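Local coordinates for periplasmic protein TorT (Vibrio parahaemolyticus, PDB 3O1I) that probably binds trimethylamine N-oxide in the periplasm and passes the signal to the sensor kinase TorS, at residues K7-Y12 and T60-N65; Q52-A57 and K82-N87; G109-D114 and V250-L255; I139-G144 and V170-A175; D196-S201 and H219-V224. All blocks are in the same frame, centred on the assembly; numbering follows the deposited sequence.

The five contacts span the two lobes of a type I periplasmic binding protein. Contacts 1 and 2, in the first lobe, share helix 49-62 and lie about 9 Å apart between centres; they meet where Thr60 CG2 packs on Val85 CG1. Contacts 4 and 5 belong to the parallel sheet of the other lobe, about 11 Å apart between centres, and are joined by the neighbouring strands 137-142 and 197-200. About 39 Å separates the centres of contacts 1 and 4. Contact 3 lies between the two groups, about 18 Å from contact 1 and about 28 Å from contact 4 between centres, where the chain leaves the first lobe; in this family the ligand cleft opens between the lobes.

Contact 1 (K7-Y12 and T60-N65); sequences KICAIY and TQWGAN
The indole of Trp62 carries the side chain of Lys7 over one face: NZ stands 3.4 Å from the centroid of the five-membered ring, 12° off its normal, in a cation-pi contact, and Lys7 CD makes a CH-pi contact 3.7 Å from the centroid of the six-membered ring. Cys9 SG approaches the same ring obliquely, 4.3 Å from Trp62 CE3. A bend in the lysine chain, chi2 -84°, lays CD on the indole. The ammonium is gripped twice by one residue, since Lys7 NZ also donates to Trp62 O at 2.7 Å, almost in line with the carbonyl. That carbonyl lies in the last turn of helix 49-62, whose negative end would probably favour a cation here. In the Rossmann-like first lobe this helix packs against the sheet and returns through Gly63, with positive phi, and Ala64 to strand 66-69, a direct neighbour of strand 7-12. Nearby, Cys9 CB and Ala64 CB touch at 3.6 Å, and the Cys9 sulfur is tied to the helix by a disulfide with Cys59. Trp62 also touches Asn37 and Arg39 of strand 37-42, the other neighbour of strand 7-12.

Contact 2 (Q52-A57 and K82-N87); sequences QEQQLA and KSWVGN
Trp84 sits as a knob in a hole on helix 49-62 lined by Glu53, Gln54, Leu56 and Ala57. The close part is the six-membered ring against Glu53: CB lies over one face, 3.5 Å from the ring centroid, in a CH-pi contact displaced toward the rim. From there the glutamate chain stays extended (chi2 179°) and crosses the indole obliquely, and its carboxylate, turned 32° from the ring plane, stands above the CZ2-CH2 rim on the same side as CB. Ala57 CB meets the ring at its edge, 4.4 Å from Trp84 CE3. Deeper in, Leu56 and Val85 cross at about a right angle, with Leu56 CG 4.0 Å from Val85 CG2, and Leu56 CD2 reaches Trp84 CB at 4.3 Å. The looser side is the exposed one. There the Gln54 chain is bent at chi2, and its NE2 lies 3.5 Å from Trp84 CZ3, the amide plane nearly perpendicular to the ring. Dispersion and shape, with no directional polar bond, hold the two segments together. Leu56 and Val85 both continue onto Ile67 of strand 66-69, so the short helix 82-85 packs against helix 49-62 and the sheet at once; one turn further along the longer helix, Thr60 CG2 packs on Trp84 O and Val85 CG1.

Contact 3 (G109-D114 and V250-L255); sequences GEVGVD and VQQGRL
Residues 109-114 form one of the crossovers between the lobes of this type I periplasmic binding fold, and Val111 and Val113 on it rest against Gln252 and Leu255 of helix 249-263. The crossover starts from the edge strand 107-110 of the first lobe and leads into helix 116-127 of the second. Val111 and Leu255 reach toward each other tip to tip, with Val111 CB 3.4 Å from Leu255 CG; the leucine holds its CG anti to the backbone N, chi1 172°, which places CG against the valine. Val111 also crosses Gln252 obliquely, with its CG2 3.5 Å from Gln252 CG. The glutamine chain is extended beyond CG and crosses Val113 obliquely, Val113 CG2 standing 3.9 Å from Gln252 CD. Gly112 lies between the two valines. The crossover is flanked by other parts of the fold: Val111 is bonded through its backbone to Ala92 and also touches Ser256 and Gln259, Val113 touches Pro275 and Ile277, and Asp114 OD1 caps Tyr116 N at the start of the next helix. Between the two segments the meeting is mainly of aliphatic carbons, with the glutamine amide end close to Val113 and Gly112; burial and shape, without a hydrogen bond between the segments, hold Val111 and Val113 against the helix.

Contact 4 (I139-G144 and V170-A175); sequences IALLLG and VDSFWA
Ile139 and Val170 begin a parallel strand pairing at one side of the second lobe's sheet, with strand 167-172 outermost and strand 137-142 just inside it. Val170 N donates to Ile139 O at 2.8 Å, and Leu141 N to Asp171 O at 3.2 Å. Leu141 O then takes two donors. Phe173 N comes to it at 2.9 Å, whereas Ser172 OG, held anti to its own backbone N (chi1 -173°), reaches the oxygen at 3.2 Å from 46° above the carbonyl plane. Beyond the regular strands the pairing goes on through Ala175 N to Gly144 O, 3.1 Å, again with the donor well above the carbonyl plane. The same Gly144 oxygen lies in plane at the edge of the Trp174 ring, while Leu143 CB lies 3.9 Å from Trp174 CZ3, the two side chains running side by side. On the opposite surface Leu142 and Phe173 point the same way, Leu142 CD2 meeting Phe173 CB at 3.5 Å near the plane of the phenyl ring, and both extend to helix 179-192. The two strands and helix 152-163 between them make the beta-alpha-beta unit that opens the 2-1-3-4 strand order of this Rossmann-like lobe.

Contact 5 (D196-S201 and H219-V224); sequences DYIVGS and HDIGLV
Ile198 is the apolar centre of this pairing: its CG1 lies 3.5 Å from Ile221 CG2, the two side chains crossing, while Leu223 runs beside it with CD2 4.0 Å from Ile198 CB. On the other surface of the sheet Val199 and Val224 point the same way. Val199 CG1, anti to its carbonyl carbon (chi1 -71°), is turned onto Val224 CB at 3.2 Å. The Tyr197 ring on that surface presents its edge to Gly222, with CD2 3.5 Å from Gly222 CA; having no side chain, Gly222 lets the ring lie against its backbone. Between the two surfaces the parallel strands are joined by alternating backbone bonds, which begin with Gly222 N to Asp196 O at 2.8 Å, continue through Ile198, bonded to both Gly222 and Val224, and end with a more bent one from Gly200 N to Val224 O at 3.1 Å. At the polar end Asp196 OD2 accepts from Asn138 N, and the buried Tyr197 OH is hydrogen-bonded to His130 NE2. Strand 197-200 has strand 137-142 on one side and strand 222-225, outermost in the sheet, on the other. Ile221 and Leu223 pack on helix 202-214, the connection of this beta-alpha-beta unit, whereas Tyr197, Val199 and Val224 rest on Leu126 of helix 116-127.

Contact 1 (K7-Y12 and T60-N65)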
# COMPACT_ATOMS: atom_id res chain seq x y z
N LYS D 7 -19.72 26.76 -23.02
CA LYS D 7 -19.34 25.39 -22.68
C LYS D 7 -18.12 24.84 -23.41
O LYS D 7 -18.21 24.39 -24.56
CB LYS D 7 -20.52 24.45 -22.89
CG LYS D 7 -21.71 24.71 -21.97
CD LYS D 7 -21.56 24.04 -20.61
CE LYS D 7 -22.86 24.12 -19.81
NZ LYS D 7 -22.83 23.31 -18.57
N ILE D 8 -16.98 24.88 -22.73
CA ILE D 8 -15.72 24.36 -23.26
C ILE D 8 -15.19 23.37 -22.22
O ILE D 8 -14.91 23.74 -21.08
CB ILE D 8 -14.68 25.47 -23.48
CG1 ILE D 8 -15.16 26.41 -24.59
CG2 ILE D 8 -13.33 24.86 -23.83
CD1 ILE D 8 -14.24 27.59 -24.84
N CYS D 9 -15.07 22.12 -22.64
CA CYS D 9 -14.64 21.02 -21.78
C CYS D 9 -13.28 20.45 -22.20
O CYS D 9 -13.18 19.76 -23.23
CB CYS D 9 -15.72 19.94 -21.85
SG CYS D 9 -15.98 18.82 -20.44
N ALA D 10 -12.24 20.72 -21.41
CA ALA D 10 -10.89 20.23 -21.71
C ALA D 10 -10.61 18.86 -21.08
O ALA D 10 -10.70 18.68 -19.86
CB ALA D 10 -9.85 21.25 -21.24
N ILE D 11 -10.26 17.90 -21.93
CA ILE D 11 -9.99 16.54 -21.50
C ILE D 11 -8.53 16.11 -21.66
O ILE D 11 -8.11 15.69 -22.74
CB ILE D 11 -10.90 15.54 -22.29
CG1 ILE D 11 -12.37 15.91 -22.06
CG2 ILE D 11 -10.65 14.10 -21.84
CD1 ILE D 11 -12.70 16.18 -20.60
N TYR D 12 -7.77 16.22 -20.57
CA TYR D 12 -6.36 15.84 -20.58
C TYR D 12 -6.20 14.33 -20.46
O TYR D 12 -7.17 13.60 -20.23
CB TYR D 12 -5.63 16.45 -19.41
CG TYR D 12 -5.81 17.93 -19.21
CD1 TYR D 12 -6.33 18.75 -20.21
CD2 TYR D 12 -5.37 18.53 -18.02
CE1 TYR D 12 -6.41 20.14 -20.04
CE2 TYR D 12 -5.44 19.90 -17.84
CZ TYR D 12 -5.95 20.70 -18.85
OH TYR D 12 -5.96 22.05 -18.67
N THR D 60 -20.21 15.86 -22.57
CA THR D 60 -21.46 16.05 -23.30
C THR D 60 -22.64 16.27 -22.34
O THR D 60 -23.35 17.27 -22.46
CB THR D 60 -21.77 14.83 -24.22
OG1 THR D 60 -22.10 13.68 -23.43
CG2 THR D 60 -20.56 14.51 -25.09
N GLN D 61 -22.82 15.34 -21.40
CA GLN D 61 -23.90 15.43 -20.41
C GLN D 61 -23.87 16.79 -19.74
O GLN D 61 -24.91 17.34 -19.39
CB GLN D 61 -23.76 14.32 -19.36
CG GLN D 61 -23.59 12.91 -19.95
CD GLN D 61 -23.54 11.81 -18.89
OE1 GLN D 61 -22.84 11.91 -17.89
NE2 GLN D 61 -24.28 10.73 -19.14
N TRP D 62 -22.67 17.33 -19.55
CA TRP D 62 -22.52 18.63 -18.93
C TRP D 62 -22.98 19.71 -19.90
O TRP D 62 -23.20 20.86 -19.53
CB TRP D 62 -21.06 18.87 -18.56
CG TRP D 62 -20.81 20.14 -17.80
CD1 TRP D 62 -21.32 20.48 -16.58
CD2 TRP D 62 -19.95 21.22 -18.19
NE1 TRP D 62 -20.82 21.70 -16.18
CE2 TRP D 62 -19.98 22.17 -17.15
CE3 TRP D 62 -19.16 21.46 -19.33
CZ2 TRP D 62 -19.24 23.36 -17.21
CZ3 TRP D 62 -18.42 22.64 -19.38
CH2 TRP D 62 -18.47 23.58 -18.32
N GLY D 63 -23.12 19.31 -21.16
CA GLY D 63 -23.56 20.23 -22.20
C GLY D 63 -22.45 21.09 -22.76
O GLY D 63 -22.59 22.30 -22.89
N ALA D 64 -21.33 20.45 -23.11
CA ALA D 64 -20.20 21.17 -23.66
C ALA D 64 -20.41 21.43 -25.16
O ALA D 64 -20.55 20.49 -25.95
CB ALA D 64 -18.92 20.38 -23.43
N ASN D 65 -20.44 22.71 -25.52
CA ASN D 65 -20.63 23.12 -26.91
C ASN D 65 -19.50 22.56 -27.78
O ASN D 65 -19.74 21.89 -28.79
CB ASN D 65 -20.63 24.65 -26.99
CG ASN D 65 -21.62 25.27 -26.01
OD1 ASN D 65 -22.80 24.94 -26.02
ND2 ASN D 65 -21.13 26.18 -25.17

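Contact 2 (Q52-A57 and K82-N87)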
# COMPACT_ATOMS: atom_id res chain seq x y z
N GLN D 52 -11.46 8.01 -19.92
CA GLN D 52 -11.56 9.21 -20.74
C GLN D 52 -12.83 9.15 -21.60
O GLN D 52 -13.50 10.17 -21.78
CB GLN D 52 -10.31 9.38 -21.63
CG GLN D 52 -10.22 10.77 -22.29
CD GLN D 52 -8.96 10.98 -23.12
OE1 GLN D 52 -8.63 10.17 -23.99
NE2 GLN D 52 -8.25 12.08 -22.86
N GLU D 53 -13.15 7.96 -22.11
CA GLU D 53 -14.36 7.76 -22.91
C GLU D 53 -15.55 8.22 -22.10
O GLU D 53 -16.44 8.88 -22.61
CB GLU D 53 -14.54 6.28 -23.25
CG GLU D 53 -13.49 5.71 -24.16
CD GLU D 53 -13.71 4.24 -24.44
OE1 GLU D 53 -13.81 3.47 -23.46
OE2 GLU D 53 -13.78 3.85 -25.62
N GLN D 54 -15.54 7.87 -20.82
CA GLN D 54 -16.61 8.27 -19.91
C GLN D 54 -16.57 9.77 -19.61
O GLN D 54 -17.60 10.44 -19.64
CB GLN D 54 -16.54 7.45 -18.61
CG GLN D 54 -16.43 5.92 -18.81
CD GLN D 54 -17.59 5.31 -19.60
OE1 GLN D 54 -18.75 5.38 -19.19
NE2 GLN D 54 -17.27 4.69 -20.74
N GLN D 55 -15.39 10.31 -19.33
CA GLN D 55 -15.25 11.74 -19.04
C GLN D 55 -15.62 12.52 -20.29
O GLN D 55 -16.08 13.66 -20.23
CB GLN D 55 -13.81 12.08 -18.63
CG GLN D 55 -13.36 11.46 -17.31
CD GLN D 55 -12.08 12.09 -16.78
OE1 GLN D 55 -11.04 12.02 -17.43
NE2 GLN D 55 -12.16 12.71 -15.60
N LEU D 56 -15.40 11.87 -21.43
CA LEU D 56 -15.71 12.44 -22.73
C LEU D 56 -17.23 12.49 -22.85
O LEU D 56 -17.80 13.47 -23.33
CB LEU D 56 -15.12 11.53 -23.81
CG LEU D 56 -14.77 12.11 -25.18
CD1 LEU D 56 -13.98 13.41 -25.01
CD2 LEU D 56 -13.96 11.07 -25.95
N ALA D 57 -17.87 11.42 -22.38
CA ALA D 57 -19.32 11.32 -22.38
C ALA D 57 -19.87 12.22 -21.27
O ALA D 57 -20.98 12.72 -21.35
CB ALA D 57 -19.75 9.87 -22.15
N LYS D 82 -17.69 10.76 -32.38
CA LYS D 82 -19.06 11.24 -32.41
C LYS D 82 -19.92 10.39 -31.48
O LYS D 82 -20.80 10.90 -30.76
CB LYS D 82 -19.60 11.18 -33.85
CG LYS D 82 -20.91 11.93 -34.09
CD LYS D 82 -21.32 11.86 -35.56
CE LYS D 82 -22.74 12.36 -35.78
NZ LYS D 82 -23.12 12.24 -37.22
N SER D 83 -19.64 9.10 -31.49
CA SER D 83 -20.32 8.10 -30.67
C SER D 83 -20.20 8.35 -29.17
O SER D 83 -20.81 7.66 -28.36
CB SER D 83 -19.77 6.70 -31.03
OG SER D 83 -20.27 5.69 -30.18
N TRP D 84 -19.39 9.34 -28.78
CA TRP D 84 -19.21 9.67 -27.37
C TRP D 84 -19.55 11.14 -27.13
O TRP D 84 -19.84 11.54 -26.00
CB TRP D 84 -17.77 9.42 -26.90
CG TRP D 84 -17.28 8.01 -27.05
CD1 TRP D 84 -16.68 7.46 -28.15
CD2 TRP D 84 -17.38 6.96 -26.08
NE1 TRP D 84 -16.40 6.13 -27.93
CE2 TRP D 84 -16.82 5.80 -26.67
CE3 TRP D 84 -17.89 6.88 -24.78
CZ2 TRP D 84 -16.76 4.57 -25.99
CZ3 TRP D 84 -17.83 5.66 -24.10
CH2 TRP D 84 -17.26 4.52 -24.71
N VAL D 85 -19.54 11.95 -28.20
CA VAL D 85 -19.82 13.37 -28.04
C VAL D 85 -20.94 13.90 -28.94
O VAL D 85 -21.58 14.90 -28.62
CB VAL D 85 -18.56 14.22 -28.29
CG1 VAL D 85 -18.62 15.49 -27.47
CG2 VAL D 85 -17.32 13.43 -27.92
N GLY D 86 -21.17 13.24 -30.08
CA GLY D 86 -22.22 13.68 -30.98
C GLY D 86 -21.83 14.78 -31.95
O GLY D 86 -20.79 14.70 -32.60
N ASN D 87 -22.65 15.82 -32.04
CA ASN D 87 -22.37 16.93 -32.95
C ASN D 87 -21.30 17.84 -32.41
O ASN D 87 -20.86 18.75 -33.10
CB ASN D 87 -23.62 17.79 -33.20
CG ASN D 87 -23.94 18.75 -32.05
OD1 ASN D 87 -24.16 18.33 -30.91
ND2 ASN D 87 -23.96 20.05 -32.35

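Contact 3 (G109-D114 and V250-L255)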
# COMPACT_ATOMS: atom_id res chain seq x y z
N GLY D 109 -10.62 22.37 -35.25
CA GLY D 109 -9.34 23.01 -35.05
C GLY D 109 -8.43 22.13 -34.20
O GLY D 109 -8.91 21.35 -33.38
N GLU D 110 -7.11 22.25 -34.40
CA GLU D 110 -6.17 21.43 -33.64
C GLU D 110 -4.79 22.05 -33.51
O GLU D 110 -4.18 22.43 -34.50
CB GLU D 110 -6.05 20.04 -34.27
CG GLU D 110 -6.06 20.03 -35.78
CD GLU D 110 -5.36 18.82 -36.35
OE1 GLU D 110 -4.11 18.82 -36.35
OE2 GLU D 110 -6.04 17.87 -36.77
N VAL D 111 -4.32 22.14 -32.27
CA VAL D 111 -2.99 22.67 -31.98
C VAL D 111 -2.08 21.47 -31.77
O VAL D 111 -2.55 20.38 -31.46
CB VAL D 111 -3.00 23.58 -30.72
CG1 VAL D 111 -4.34 23.51 -30.04
CG2 VAL D 111 -1.89 23.17 -29.75
N GLY D 112 -0.78 21.66 -31.95
CA GLY D 112 0.14 20.56 -31.78
C GLY D 112 1.46 20.78 -32.48
O GLY D 112 1.51 21.02 -33.69
N VAL D 113 2.53 20.68 -31.71
CA VAL D 113 3.88 20.87 -32.23
C VAL D 113 4.53 19.58 -32.70
O VAL D 113 4.68 18.64 -31.93
CB VAL D 113 4.77 21.48 -31.14
CG1 VAL D 113 6.19 21.59 -31.62
CG2 VAL D 113 4.21 22.84 -30.73
N ASP D 114 4.93 19.53 -33.97
CA ASP D 114 5.60 18.37 -34.54
C ASP D 114 6.89 18.19 -33.74
O ASP D 114 7.78 19.05 -33.77
CB ASP D 114 5.93 18.61 -36.02
CG ASP D 114 6.68 17.44 -36.66
OD1 ASP D 114 6.92 16.43 -35.97
OD2 ASP D 114 7.03 17.55 -37.85
N VAL D 250 2.47 26.41 -21.85
CA VAL D 250 1.47 27.36 -21.38
C VAL D 250 0.74 27.97 -22.57
O VAL D 250 -0.48 28.11 -22.55
CB VAL D 250 2.10 28.50 -20.57
CG1 VAL D 250 1.04 29.54 -20.25
CG2 VAL D 250 2.71 27.96 -19.29
N GLN D 251 1.48 28.34 -23.60
CA GLN D 251 0.88 28.92 -24.79
C GLN D 251 0.15 27.88 -25.61
O GLN D 251 -0.88 28.19 -26.21
CB GLN D 251 1.95 29.59 -25.65
CG GLN D 251 1.45 30.10 -26.99
CD GLN D 251 2.47 30.97 -27.68
OE1 GLN D 251 3.50 30.49 -28.17
NE2 GLN D 251 2.20 32.28 -27.70
N GLN D 252 0.67 26.65 -25.65
CA GLN D 252 0.06 25.58 -26.41
C GLN D 252 -1.34 25.35 -25.88
O GLN D 252 -2.22 24.84 -26.58
CB GLN D 252 0.88 24.29 -26.32
CG GLN D 252 0.79 23.45 -27.58
CD GLN D 252 1.84 22.36 -27.64
OE1 GLN D 252 2.99 22.57 -27.28
NE2 GLN D 252 1.45 21.18 -28.13
N GLY D 253 -1.55 25.75 -24.63
CA GLY D 253 -2.85 25.61 -24.01
C GLY D 253 -3.76 26.73 -24.48
O GLY D 253 -4.84 26.48 -25.02
N ARG D 254 -3.30 27.97 -24.29
CA ARG D 254 -4.05 29.15 -24.69
C ARG D 254 -4.56 28.96 -26.11
O ARG D 254 -5.71 29.25 -26.42
CB ARG D 254 -3.15 30.39 -24.63
CG ARG D 254 -2.71 30.80 -23.23
CD ARG D 254 -1.60 31.85 -23.29
NE ARG D 254 -1.18 32.33 -21.97
CZ ARG D 254 -1.95 33.06 -21.16
NH1 ARG D 254 -3.18 33.40 -21.54
NH2 ARG D 254 -1.49 33.46 -19.98
N LEU D 255 -3.69 28.46 -26.97
CA LEU D 255 -4.05 28.22 -28.35
C LEU D 255 -5.34 27.40 -28.50
O LEU D 255 -6.25 27.81 -29.23
CB LEU D 255 -2.87 27.53 -29.07
CG LEU D 255 -3.03 26.99 -30.50
CD1 LEU D 255 -3.92 27.90 -31.33
CD2 LEU D 255 -1.63 26.84 -31.12

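Contact 4 (I139-G144 and V170-A175)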
# COMPACT_ATOMS: atom_id res chain seq x y z
N ILE D 139 27.63 9.63 -27.46
CA ILE D 139 26.44 10.10 -26.77
C ILE D 139 25.49 8.95 -26.40
O ILE D 139 25.50 7.89 -27.03
CB ILE D 139 25.71 11.14 -27.66
CG1 ILE D 139 24.62 11.86 -26.86
CG2 ILE D 139 25.11 10.45 -28.90
CD1 ILE D 139 23.76 12.80 -27.68
N ALA D 140 24.67 9.17 -25.37
CA ALA D 140 23.72 8.15 -24.92
C ALA D 140 22.27 8.64 -25.02
O ALA D 140 21.94 9.68 -24.47
CB ALA D 140 24.03 7.77 -23.47
N LEU D 141 21.43 7.86 -25.69
CA LEU D 141 20.02 8.21 -25.88
C LEU D 141 19.02 7.62 -24.89
O LEU D 141 18.81 6.42 -24.88
CB LEU D 141 19.57 7.84 -27.30
CG LEU D 141 19.84 8.85 -28.42
CD1 LEU D 141 19.56 8.21 -29.79
CD2 LEU D 141 18.96 10.07 -28.22
N LEU D 142 18.42 8.46 -24.05
CA LEU D 142 17.42 7.99 -23.09
C LEU D 142 16.13 8.78 -23.32
O LEU D 142 15.70 9.57 -22.48
CB LEU D 142 17.91 8.20 -21.65
CG LEU D 142 19.25 7.57 -21.27
CD1 LEU D 142 19.47 7.76 -19.78
CD2 LEU D 142 19.28 6.10 -21.63
N LEU D 143 15.50 8.52 -24.46
CA LEU D 143 14.28 9.19 -24.87
C LEU D 143 13.03 8.85 -24.08
O LEU D 143 12.39 9.73 -23.51
CB LEU D 143 14.06 8.94 -26.35
CG LEU D 143 15.27 9.39 -27.18
CD1 LEU D 143 15.06 9.06 -28.65
CD2 LEU D 143 15.48 10.89 -26.96
N GLY D 144 12.68 7.57 -24.04
CA GLY D 144 11.49 7.17 -23.30
C GLY D 144 10.98 5.81 -23.72
O GLY D 144 11.77 4.96 -24.13
N VAL D 170 26.41 5.75 -28.66
CA VAL D 170 26.93 4.53 -28.05
C VAL D 170 25.81 3.51 -28.05
O VAL D 170 26.01 2.34 -28.38
CB VAL D 170 27.39 4.77 -26.60
CG1 VAL D 170 27.86 3.46 -25.98
CG2 VAL D 170 28.52 5.78 -26.59
N ASP D 171 24.62 3.97 -27.68
CA ASP D 171 23.45 3.12 -27.65
C ASP D 171 22.23 3.93 -27.22
O ASP D 171 22.31 5.14 -27.02
CB ASP D 171 23.65 1.93 -26.71
CG ASP D 171 23.05 0.64 -27.26
OD1 ASP D 171 22.99 -0.36 -26.51
OD2 ASP D 171 22.63 0.61 -28.44
N SER D 172 21.11 3.24 -27.08
CA SER D 172 19.87 3.88 -26.68
C SER D 172 19.09 2.95 -25.75
O SER D 172 18.96 1.76 -26.02
CB SER D 172 19.04 4.20 -27.92
OG SER D 172 17.89 4.96 -27.59
N PHE D 173 18.57 3.51 -24.66
CA PHE D 173 17.80 2.72 -23.71
C PHE D 173 16.37 3.22 -23.59
O PHE D 173 16.12 4.38 -23.29
CB PHE D 173 18.48 2.74 -22.33
CG PHE D 173 19.89 2.23 -22.36
CD1 PHE D 173 20.95 3.10 -22.51
CD2 PHE D 173 20.14 0.86 -22.33
CE1 PHE D 173 22.25 2.63 -22.64
CE2 PHE D 173 21.44 0.38 -22.46
CZ PHE D 173 22.49 1.26 -22.62
N TRP D 174 15.44 2.31 -23.81
CA TRP D 174 14.03 2.64 -23.73
C TRP D 174 13.44 2.18 -22.41
O TRP D 174 13.90 1.22 -21.81
CB TRP D 174 13.30 1.97 -24.89
CG TRP D 174 13.98 2.18 -26.20
CD1 TRP D 174 14.85 1.32 -26.83
CD2 TRP D 174 13.91 3.35 -27.03
NE1 TRP D 174 15.31 1.88 -27.99
CE2 TRP D 174 14.76 3.13 -28.14
CE3 TRP D 174 13.21 4.55 -26.94
CZ2 TRP D 174 14.92 4.08 -29.16
CZ3 TRP D 174 13.37 5.50 -27.95
CH2 TRP D 174 14.22 5.26 -29.04
N ALA D 175 12.42 2.89 -21.95
CA ALA D 175 11.76 2.58 -20.70
C ALA D 175 10.72 3.65 -20.47
O ALA D 175 10.89 4.79 -20.88
CB ALA D 175 12.75 2.59 -19.56

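Contact 5 (D196-S201 and H219-V224)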
# COMPACT_ATOMS: atom_id res chain seq x y z
N ASP D 196 29.79 10.84 -23.24
CA ASP D 196 30.11 12.26 -23.17
C ASP D 196 28.83 13.01 -22.80
O ASP D 196 28.80 13.77 -21.82
CB ASP D 196 30.63 12.76 -24.51
CG ASP D 196 31.99 12.17 -24.86
OD1 ASP D 196 32.96 12.49 -24.14
OD2 ASP D 196 32.08 11.40 -25.84
N TYR D 197 27.78 12.79 -23.59
CA TYR D 197 26.48 13.43 -23.37
C TYR D 197 25.34 12.41 -23.24
O TYR D 197 25.45 11.27 -23.69
CB TYR D 197 26.10 14.34 -24.54
CG TYR D 197 27.07 15.44 -24.86
CD1 TYR D 197 27.84 15.39 -26.02
CD2 TYR D 197 27.21 16.54 -24.02
CE1 TYR D 197 28.72 16.42 -26.34
CE2 TYR D 197 28.08 17.58 -24.33
CZ TYR D 197 28.84 17.51 -25.49
OH TYR D 197 29.68 18.55 -25.80
N ILE D 198 24.26 12.87 -22.61
CA ILE D 198 23.05 12.08 -22.45
C ILE D 198 21.92 12.97 -22.96
O ILE D 198 21.69 14.07 -22.44
CB ILE D 198 22.72 11.74 -20.97
CG1 ILE D 198 23.82 10.91 -20.33
CG2 ILE D 198 21.43 10.94 -20.91
CD1 ILE D 198 23.57 10.68 -18.84
N VAL D 199 21.22 12.50 -23.98
CA VAL D 199 20.08 13.24 -24.51
C VAL D 199 18.85 12.39 -24.26
O VAL D 199 18.73 11.29 -24.80
CB VAL D 199 20.22 13.54 -26.02
CG1 VAL D 199 21.29 14.56 -26.23
CG2 VAL D 199 20.56 12.28 -26.79
N GLY D 200 17.95 12.89 -23.43
CA GLY D 200 16.74 12.14 -23.14
C GLY D 200 15.56 12.98 -22.71
O GLY D 200 15.57 14.20 -22.85
N SER D 201 14.54 12.32 -22.18
CA SER D 201 13.33 12.99 -21.72
C SER D 201 13.60 13.92 -20.57
O SER D 201 14.64 13.85 -19.93
CB SER D 201 12.31 11.96 -21.28
OG SER D 201 12.87 11.13 -20.27
N HIS D 219 30.41 17.28 -14.02
CA HIS D 219 31.13 17.96 -15.09
C HIS D 219 31.82 16.99 -16.06
O HIS D 219 32.78 17.37 -16.73
CB HIS D 219 32.16 18.92 -14.49
CG HIS D 219 31.56 19.96 -13.59
ND1 HIS D 219 30.71 20.95 -14.06
CD2 HIS D 219 31.64 20.14 -12.25
CE1 HIS D 219 30.29 21.68 -13.04
NE2 HIS D 219 30.83 21.21 -11.93
N ASP D 220 31.33 15.76 -16.15
CA ASP D 220 31.92 14.77 -17.04
C ASP D 220 30.95 14.29 -18.12
O ASP D 220 31.37 13.77 -19.16
CB ASP D 220 32.43 13.57 -16.23
CG ASP D 220 33.67 13.90 -15.41
OD1 ASP D 220 33.63 14.80 -14.54
OD2 ASP D 220 34.71 13.24 -15.64
N ILE D 221 29.66 14.47 -17.87
CA ILE D 221 28.63 14.08 -18.82
C ILE D 221 27.68 15.27 -19.02
O ILE D 221 27.15 15.82 -18.06
CB ILE D 221 27.84 12.86 -18.32
CG1 ILE D 221 28.76 11.64 -18.28
CG2 ILE D 221 26.65 12.58 -19.23
CD1 ILE D 221 28.10 10.40 -17.75
N GLY D 222 27.49 15.68 -20.27
CA GLY D 222 26.62 16.80 -20.57
C GLY D 222 25.19 16.37 -20.82
O GLY D 222 24.94 15.44 -21.59
N LEU D 223 24.24 17.05 -20.17
CA LEU D 223 22.81 16.74 -20.28
C LEU D 223 22.05 17.60 -21.30
O LEU D 223 22.05 18.83 -21.23
CB LEU D 223 22.16 16.86 -18.91
CG LEU D 223 22.92 16.13 -17.80
CD1 LEU D 223 22.16 16.25 -16.49
CD2 LEU D 223 23.13 14.66 -18.21
N VAL D 224 21.38 16.93 -22.23
CA VAL D 224 20.60 17.58 -23.27
C VAL D 224 19.18 17.00 -23.28
O VAL D 224 18.99 15.82 -23.59
CB VAL D 224 21.26 17.35 -24.65
CG1 VAL D 224 20.35 17.83 -25.77
CG2 VAL D 224 22.58 18.09 -24.71